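Local coordinates for protein ethylbenzene dehydrogenase beta-subunit (Aromatoleum aromaticum, PDB 2IVF) that is an iron-sulfur subunit of a heme-containing dehydrogenase complex, carries three 4Fe-4S clusters and one 3Fe-4S cluster, and probably relays electrons, at residues K16-C28 / G267-R279. Sequence-based numbering, arbitrary orientation.
Sequences KRQLVTVIDLNKC and GPNIYYVPPMGAR. With SF4 (iron/sulfur cluster), chain T.
Thr21 to Asp24 pair in parallel with Ile270 to Val273, the two short strands running 22° apart and joined by alternating backbone bonds such as Ile23 N to Tyr271 O (2.8 Å). This pairing forms the centre of a mixed sheet, which strand 235-239 continues beyond 19-24. On one face, Ile23 lies alongside Tyr272 and points the same way, its CD1 3.7 Å from Tyr272 CE2, while Leu25 CD2 meets the edge of the same ring near its plane. The phenol hydroxyl is held by the carbonyl of Ala148. The other face carries Val22 and Val273, whose methyls touch, and Tyr271, whose ring edge receives Val20 CG1; Val20, Val22 and Tyr271 also pack on helix 246-253.

Where the strands end, Asn26 takes over the pairing. With CG anti to its own carbonyl carbon (chi1 -64°), the amide reaches across to segment 267-279: OD1 accepts a nearly straight bond from Met276 N (2.8 Å, 172°) in the carbonyl plane, and ND2 gives one to Pro274 O (2.9 Å) from above that carbonyl's plane. Asp24 OD1 steadies the amide, taking ND2 on its syn lone pair and also accepting from Asn26 N in an Asx turn, while Asp24 OD2 is hydrogen-bonded to the hydroxyl of Tyr273 of the alpha-subunit.

Two residues after Asn26, Cys28 SG binds FE1 of the 4Fe-4S cluster at 2.3 Å. One buried amide, gripped on both its oxygen and its nitrogen, thus extends the strand pairing into the turn that leads to a cluster ligand, close to the alpha-subunit interface.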
loop_
_atom_site.group_PDB
_atom_site.type_symbol
_atom_site.label_atom_id
_atom_site.label_comp_id
_atom_site.label_asym_id
_atom_site.label_seq_id
_atom_site.Cartn_x
_atom_site.Cartn_y
_atom_site.Cartn_z
ATOM N N LYS B 16 27.421 21.365 22.617
ATOM C CA LYS B 16 27.348 20.136 21.786
ATOM C C LYS B 16 26.175 19.281 22.231
ATOM O O LYS B 16 25.985 19.000 23.425
ATOM C CB LYS B 16 28.654 19.322 21.843
ATOM C CG LYS B 16 28.713 18.107 20.865
ATOM C CD LYS B 16 28.911 18.505 19.391
ATOM C CE LYS B 16 28.551 17.375 18.405
ATOM N NZ LYS B 16 27.093 17.016 18.458
ATOM N N ARG B 17 25.368 18.908 21.256
ATOM C CA ARG B 17 24.248 18.028 21.462
ATOM C C ARG B 17 24.098 17.154 20.232
ATOM O O ARG B 17 24.691 17.404 19.179
ATOM C CB ARG B 17 22.965 18.835 21.672
ATOM C CG ARG B 17 23.092 19.910 22.730
ATOM C CD ARG B 17 21.769 20.642 22.908
ATOM N NE ARG B 17 20.784 19.821 23.590
ATOM C CZ ARG B 17 19.551 20.227 23.883
ATOM N NH1 ARG B 17 19.143 21.436 23.533
ATOM N NH2 ARG B 17 18.705 19.415 24.508
ATOM N N GLN B 18 23.280 16.140 20.367
ATOM C CA GLN B 18 23.109 15.161 19.328
ATOM C C GLN B 18 21.636 14.848 19.173
ATOM O O GLN B 18 21.010 14.339 20.114
ATOM C CB GLN B 18 23.827 13.881 19.710
ATOM C CG GLN B 18 23.729 12.782 18.681
ATOM C CD GLN B 18 24.402 13.122 17.361
ATOM O OE1 GLN B 18 25.596 13.428 17.322
ATOM N NE2 GLN B 18 23.642 13.053 16.262
ATOM N N LEU B 19 21.120 15.144 17.991
ATOM C CA LEU B 19 19.809 14.692 17.596
ATOM C C LEU B 19 19.841 13.210 17.344
ATOM O O LEU B 19 20.749 12.703 16.716
ATOM C CB LEU B 19 19.326 15.450 16.357
ATOM C CG LEU B 19 18.925 16.926 16.572
ATOM C CD1 LEU B 19 18.606 17.698 15.258
ATOM C CD2 LEU B 19 17.739 16.995 17.503
ATOM N N VAL B 20 18.837 12.525 17.861
ATOM C CA VAL B 20 18.703 11.092 17.695
ATOM C C VAL B 20 17.288 10.714 17.343
ATOM O O VAL B 20 16.321 11.455 17.616
ATOM C CB VAL B 20 19.137 10.305 18.937
ATOM C CG1 VAL B 20 20.538 10.790 19.468
ATOM C CG2 VAL B 20 18.108 10.357 19.971
ATOM N N THR B 21 17.191 9.562 16.667
ATOM C CA THR B 21 15.936 8.961 16.360
ATOM C C THR B 21 15.925 7.577 16.994
ATOM O O THR B 21 16.935 6.865 17.027
ATOM C CB THR B 21 15.728 8.817 14.833
ATOM O OG1 THR B 21 15.540 10.120 14.216
ATOM C CG2 THR B 21 14.491 7.947 14.556
ATOM N N VAL B 22 14.793 7.212 17.527
ATOM C CA VAL B 22 14.546 5.847 17.959
ATOM C C VAL B 22 13.512 5.257 16.993
ATOM O O VAL B 22 12.509 5.903 16.655
ATOM C CB VAL B 22 13.995 5.783 19.384
ATOM C CG1 VAL B 22 13.394 4.398 19.698
ATOM C CG2 VAL B 22 15.117 6.169 20.379
ATOM N N ILE B 23 13.745 4.028 16.555
ATOM C CA ILE B 23 12.809 3.340 15.637
ATOM C C ILE B 23 12.394 2.044 16.281
ATOM O O ILE B 23 13.241 1.232 16.620
ATOM C CB ILE B 23 13.502 3.018 14.295
ATOM C CG1 ILE B 23 14.011 4.339 13.679
ATOM C CG2 ILE B 23 12.597 2.141 13.374
ATOM C CD1 ILE B 23 14.734 4.228 12.314
ATOM N N ASP B 24 11.099 1.860 16.494
ATOM C CA ASP B 24 10.595 0.695 17.235
ATOM C C ASP B 24 10.247 -0.358 16.225
ATOM O O ASP B 24 9.216 -0.280 15.581
ATOM C CB ASP B 24 9.359 1.054 18.072
ATOM C CG ASP B 24 8.913 -0.091 18.955
ATOM O OD1 ASP B 24 9.337 -1.266 18.690
ATOM O OD2 ASP B 24 8.126 0.164 19.893
ATOM N N LEU B 25 11.055 -1.410 16.147
ATOM C CA LEU B 25 10.851 -2.413 15.114
ATOM C C LEU B 25 9.637 -3.247 15.373
ATOM O O LEU B 25 9.153 -3.903 14.448
ATOM C CB LEU B 25 12.075 -3.294 14.968
ATOM C CG LEU B 25 13.333 -2.509 14.572
ATOM C CD1 LEU B 25 14.537 -3.372 14.534
ATOM C CD2 LEU B 25 13.127 -1.825 13.174
ATOM N N ASN B 26 9.144 -3.259 16.609
ATOM C CA ASN B 26 7.864 -3.930 16.859
ATOM C C ASN B 26 6.690 -3.296 16.166
ATOM O O ASN B 26 5.674 -3.965 15.897
ATOM C CB ASN B 26 7.622 -3.988 18.358
ATOM C CG ASN B 26 8.621 -4.801 19.013
ATOM O OD1 ASN B 26 8.596 -6.046 18.869
ATOM N ND2 ASN B 26 9.604 -4.148 19.666
ATOM N N LYS B 27 6.784 -2.003 15.919
ATOM C CA LYS B 27 5.665 -1.233 15.391
ATOM C C LYS B 27 5.722 -1.049 13.890
ATOM O O LYS B 27 4.736 -0.615 13.306
ATOM C CB LYS B 27 5.562 0.138 16.095
ATOM C CG LYS B 27 5.275 0.009 17.618
ATOM C CD LYS B 27 5.140 1.379 18.312
ATOM C CE LYS B 27 3.716 1.925 18.200
ATOM N NZ LYS B 27 3.553 3.301 18.771
ATOM N N CYS B 28 6.881 -1.322 13.271
ATOM C CA CYS B 28 7.070 -1.017 11.887
ATOM C C CYS B 28 6.333 -2.001 11.026
ATOM O O CYS B 28 6.434 -3.188 11.223
ATOM C CB CYS B 28 8.555 -0.956 11.465
ATOM S SG CYS B 28 8.721 -0.542 9.740
ATOM N N GLY B 267 29.779 5.001 16.326
ATOM C CA GLY B 267 28.905 5.609 17.326
ATOM C C GLY B 267 27.638 6.167 16.696
ATOM O O GLY B 267 27.342 7.366 16.775
ATOM N N PRO B 268 26.835 5.305 16.085
ATOM C CA PRO B 268 25.644 5.751 15.410
ATOM C C PRO B 268 24.603 6.296 16.370
ATOM O O PRO B 268 24.556 5.866 17.522
ATOM C CB PRO B 268 25.100 4.470 14.794
ATOM C CG PRO B 268 25.624 3.439 15.701
ATOM C CD PRO B 268 26.956 3.849 16.030
ATOM N N ASN B 269 23.768 7.210 15.875
ATOM C CA ASN B 269 22.784 7.866 16.702
ATOM C C ASN B 269 21.366 7.702 16.198
ATOM O O ASN B 269 20.509 8.544 16.389
ATOM C CB ASN B 269 23.171 9.320 16.901
ATOM C CG ASN B 269 24.428 9.458 17.672
ATOM O OD1 ASN B 269 25.449 10.010 17.188
ATOM N ND2 ASN B 269 24.411 8.952 18.884
ATOM N N ILE B 270 21.122 6.568 15.566
ATOM C CA ILE B 270 19.793 6.010 15.503
ATOM C C ILE B 270 19.757 4.736 16.361
ATOM O O ILE B 270 20.713 3.960 16.362
ATOM C CB ILE B 270 19.417 5.707 14.075
ATOM C CG1 ILE B 270 19.389 7.054 13.292
ATOM C CG2 ILE B 270 18.034 5.001 14.024
ATOM C CD1 ILE B 270 19.130 6.855 11.776
ATOM N N TYR B 271 18.650 4.537 17.082
ATOM C CA TYR B 271 18.539 3.432 18.020
ATOM C C TYR B 271 17.246 2.699 17.770
ATOM O O TYR B 271 16.211 3.308 17.549
ATOM C CB TYR B 271 18.648 3.918 19.456
ATOM C CG TYR B 271 19.912 4.695 19.710
ATOM C CD1 TYR B 271 20.009 6.044 19.364
ATOM C CD2 TYR B 271 21.018 4.088 20.308
ATOM C CE1 TYR B 271 21.200 6.751 19.585
ATOM C CE2 TYR B 271 22.185 4.771 20.513
ATOM C CZ TYR B 271 22.273 6.096 20.175
ATOM O OH TYR B 271 23.464 6.693 20.443
ATOM N N TYR B 272 17.328 1.389 17.848
ATOM C CA TYR B 272 16.254 0.515 17.438
ATOM C C TYR B 272 15.766 -0.318 18.617
ATOM O O TYR B 272 16.562 -0.853 19.375
ATOM C CB TYR B 272 16.754 -0.439 16.362
ATOM C CG TYR B 272 17.056 0.243 15.068
ATOM C CD1 TYR B 272 18.316 0.811 14.844
ATOM C CD2 TYR B 272 16.124 0.273 14.039
ATOM C CE1 TYR B 272 18.597 1.421 13.646
ATOM C CE2 TYR B 272 16.378 0.913 12.859
ATOM C CZ TYR B 272 17.610 1.478 12.660
ATOM O OH TYR B 272 17.898 2.083 11.469
ATOM N N VAL B 273 14.455 -0.333 18.818
ATOM C CA VAL B 273 13.809 -1.296 19.744
ATOM C C VAL B 273 13.671 -2.598 18.956
ATOM O O VAL B 273 12.972 -2.656 17.918
ATOM C CB VAL B 273 12.431 -0.838 20.250
ATOM C CG1 VAL B 273 11.914 -1.813 21.307
ATOM C CG2 VAL B 273 12.512 0.610 20.828
ATOM N N PRO B 274 14.352 -3.655 19.426
ATOM C CA PRO B 274 14.356 -4.864 18.627
ATOM C C PRO B 274 12.991 -5.552 18.681
ATOM O O PRO B 274 12.234 -5.403 19.667
ATOM C CB PRO B 274 15.455 -5.711 19.290
ATOM C CG PRO B 274 15.473 -5.308 20.702
ATOM C CD PRO B 274 15.170 -3.813 20.653
ATOM N N PRO B 275 12.706 -6.362 17.650
ATOM C CA PRO B 275 11.446 -7.019 17.537
ATOM C C PRO B 275 11.331 -8.217 18.438
ATOM O O PRO B 275 12.233 -9.062 18.480
ATOM C CB PRO B 275 11.405 -7.448 16.065
ATOM C CG PRO B 275 12.784 -7.716 15.703
ATOM C CD PRO B 275 13.613 -6.722 16.542
ATOM N N MET B 276 10.211 -8.304 19.120
ATOM C CA MET B 276 9.862 -9.464 19.957
ATOM C C MET B 276 9.596 -10.691 19.082
ATOM O O MET B 276 10.056 -11.794 19.403
ATOM C CB MET B 276 8.633 -9.135 20.809
ATOM C CG MET B 276 8.873 -8.047 21.861
ATOM S SD MET B 276 7.360 -7.570 22.712
ATOM C CE MET B 276 6.435 -6.712 21.425
ATOM N N GLY B 277 8.892 -10.482 17.964
ATOM C CA GLY B 277 8.549 -11.556 17.029
ATOM C C GLY B 277 7.479 -12.480 17.559
ATOM O O GLY B 277 7.063 -12.378 18.710
ATOM N N ALA B 278 6.972 -13.324 16.677
ATOM C CA ALA B 278 5.948 -14.275 17.001
ATOM C C ALA B 278 6.506 -15.571 17.548
ATOM O O ALA B 278 7.571 -16.036 17.131
ATOM C CB ALA B 278 5.061 -14.537 15.738
ATOM N N ARG B 279 5.768 -16.173 18.479
ATOM C CA ARG B 279 6.143 -17.422 19.077
ATOM C C ARG B 279 6.302 -18.430 17.962
ATOM O O ARG B 279 5.500 -18.447 17.017
ATOM C CB ARG B 279 5.062 -17.894 20.016
ATOM C CG ARG B 279 5.033 -17.058 21.346
ATOM C CD ARG B 279 3.720 -17.238 22.066
ATOM N NE ARG B 279 3.545 -18.608 22.477
ATOM C CZ ARG B 279 2.409 -19.104 22.942
ATOM N NH1 ARG B 279 1.376 -18.319 23.141
ATOM N NH2 ARG B 279 2.329 -20.360 23.264
HETATM FE FE1 SF4 T . 7.973 1.567 9.317
HETATM FE FE2 SF4 T . 8.574 3.780 7.814
HETATM FE FE3 SF4 T . 6.933 3.925 9.940
HETATM FE FE4 SF4 T . 5.991 2.710 7.718
HETATM S S1 SF4 T . 6.575 4.879 7.896
HETATM S S2 SF4 T . 5.786 1.991 9.884
HETATM S S3 SF4 T . 7.931 1.723 7.026
HETATM S S4 SF4 T . 9.182 3.374 9.969
HETATM O O HOH W 1 20.426 10.939 14.598
HETATM O O HOH W 2 7.632 -7.938 17.244
#